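Local coordinates for DNA replication factor Cdt1 (Mus musculus, PDB 3A4C), which licenses DNA replication by working with CDC6 and the origin recognition complex to load the MCM complex onto DNA, and also supports mitosis, at residues L34-V39 and T80-D85. Sequence-based numbering, arbitrary orientation.
Sequences LTMEVV and TYVKLD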
# COMPACT_ATOMS: atom_id res chain seq x y z
N LEU A 34 -9.69 -7.10 -4.59
CA LEU A 34 -9.92 -7.76 -3.31
C LEU A 34 -10.40 -6.71 -2.32
O LEU A 34 -10.03 -5.55 -2.44
CB LEU A 34 -8.62 -8.38 -2.78
CG LEU A 34 -8.01 -9.55 -3.55
CD1 LEU A 34 -6.61 -9.82 -3.01
CD2 LEU A 34 -8.90 -10.78 -3.43
N THR A 35 -11.20 -7.10 -1.34
CA THR A 35 -11.61 -6.15 -0.31
C THR A 35 -10.40 -5.77 0.54
O THR A 35 -9.47 -6.56 0.69
CB THR A 35 -12.70 -6.71 0.61
OG1 THR A 35 -12.16 -7.79 1.39
CG2 THR A 35 -13.89 -7.22 -0.22
N MET A 36 -10.42 -4.54 1.06
CA MET A 36 -9.38 -4.04 1.96
C MET A 36 -9.13 -4.97 3.12
O MET A 36 -7.99 -5.22 3.50
CB MET A 36 -9.77 -2.68 2.51
CG MET A 36 -8.96 -1.55 1.98
SD MET A 36 -7.27 -1.68 2.60
CE MET A 36 -6.70 -0.05 2.14
N GLU A 37 -10.20 -5.47 3.72
CA GLU A 37 -10.07 -6.43 4.81
C GLU A 37 -9.23 -7.64 4.40
O GLU A 37 -8.30 -8.03 5.11
CB GLU A 37 -11.45 -6.89 5.27
CG GLU A 37 -11.41 -7.79 6.49
CD GLU A 37 -12.74 -7.85 7.20
OE1 GLU A 37 -12.82 -8.52 8.25
OE2 GLU A 37 -13.71 -7.24 6.70
N VAL A 38 -9.56 -8.23 3.25
CA VAL A 38 -8.84 -9.41 2.78
C VAL A 38 -7.39 -9.07 2.47
O VAL A 38 -6.47 -9.81 2.85
CB VAL A 38 -9.52 -10.03 1.54
CG1 VAL A 38 -8.58 -11.01 0.85
CG2 VAL A 38 -10.81 -10.72 1.95
N VAL A 39 -7.18 -7.95 1.79
CA VAL A 39 -5.84 -7.56 1.38
C VAL A 39 -4.97 -7.38 2.62
O VAL A 39 -3.83 -7.84 2.66
CB VAL A 39 -5.84 -6.24 0.58
CG1 VAL A 39 -4.41 -5.75 0.37
CG2 VAL A 39 -6.55 -6.43 -0.76
N THR A 80 -14.66 -2.04 0.87
CA THR A 80 -13.82 -1.19 0.03
C THR A 80 -12.93 -2.08 -0.80
O THR A 80 -12.16 -2.88 -0.28
CB THR A 80 -12.99 -0.22 0.87
OG1 THR A 80 -13.88 0.65 1.58
CG2 THR A 80 -12.05 0.60 -0.03
N TYR A 81 -13.05 -1.98 -2.12
CA TYR A 81 -12.28 -2.84 -2.99
C TYR A 81 -10.96 -2.21 -3.39
O TYR A 81 -10.92 -1.03 -3.74
CB TYR A 81 -13.09 -3.24 -4.23
CG TYR A 81 -14.07 -4.34 -3.92
CD1 TYR A 81 -13.68 -5.67 -4.00
CD2 TYR A 81 -15.36 -4.05 -3.51
CE1 TYR A 81 -14.57 -6.69 -3.70
CE2 TYR A 81 -16.26 -5.06 -3.20
CZ TYR A 81 -15.86 -6.38 -3.30
OH TYR A 81 -16.74 -7.39 -3.00
N VAL A 82 -9.90 -3.00 -3.30
CA VAL A 82 -8.56 -2.62 -3.74
C VAL A 82 -8.26 -3.22 -5.11
O VAL A 82 -8.39 -4.42 -5.32
CB VAL A 82 -7.49 -3.11 -2.75
CG1 VAL A 82 -6.11 -2.81 -3.29
CG2 VAL A 82 -7.71 -2.47 -1.38
N LYS A 83 -7.86 -2.36 -6.04
CA LYS A 83 -7.58 -2.79 -7.39
C LYS A 83 -6.24 -2.22 -7.82
O LYS A 83 -5.94 -1.05 -7.56
CB LYS A 83 -8.70 -2.30 -8.32
CG LYS A 83 -8.61 -2.81 -9.75
CD LYS A 83 -10.00 -2.97 -10.37
CE LYS A 83 -10.74 -1.64 -10.51
NZ LYS A 83 -12.05 -1.78 -11.23
N LEU A 84 -5.42 -3.04 -8.45
CA LEU A 84 -4.14 -2.59 -8.98
C LEU A 84 -4.22 -2.42 -10.48
O LEU A 84 -4.83 -3.25 -11.17
CB LEU A 84 -3.03 -3.58 -8.64
CG LEU A 84 -2.62 -3.71 -7.17
CD1 LEU A 84 -1.44 -4.66 -7.03
CD2 LEU A 84 -2.27 -2.36 -6.61
N ASP A 85 -3.63 -1.36 -11.00
CA ASP A 85 -3.46 -1.24 -12.44
C ASP A 85 -2.23 -2.05 -12.83
O ASP A 85 -1.10 -1.61 -12.63
CB ASP A 85 -3.28 0.23 -12.84
CG ASP A 85 -3.27 0.42 -14.34
OD1 ASP A 85 -2.71 -0.44 -15.05
OD2 ASP A 85 -3.83 1.43 -14.82
O HOH W 1 -13.19 -3.94 3.15
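Leu34 and Val82 form a hydrogen-bonded antiparallel pair. Val82 N donates to Leu34 O at 2.7 Å, and Leu34 N donates to Val82 O at 3.1 Å. Thr35 and Tyr81 form the next pair, a non-hydrogen-bonded one. Beyond it Met36 N, in the first turn of helix 36-45, still donates to Thr80 O at 2.8 Å.

Thr35 is the N-cap residue of this helix. Its OG1 is flanked by the backbone N and C (chi1 67°) and accepts from Val38 N at 3.2 Å. Thr35 CG2 lies on the N side and rests over one face of the Tyr81 ring, a CH-pi contact 4.0 Å from the ring centroid.

The side chains of Val82 and Leu34 share the face of the sheet opposite the Tyr81 ring. Val82 CG2 meets Met36 CG at 3.7 Å, and Val82 CB meets Val39 CG2 at 4.0 Å. A water bridges Glu37 N and Thr80 N weakly.

The contact joins edge strand 33-35 to the central strand of the winged-helix sheet in this C-terminal domain. Strand 71-76 flanks its other side. Met36 and Val39 pack on Leu60 of helix 53-66, while Leu34 and Val82 reach Val25 and Phe26 of helix 3-27, respectively.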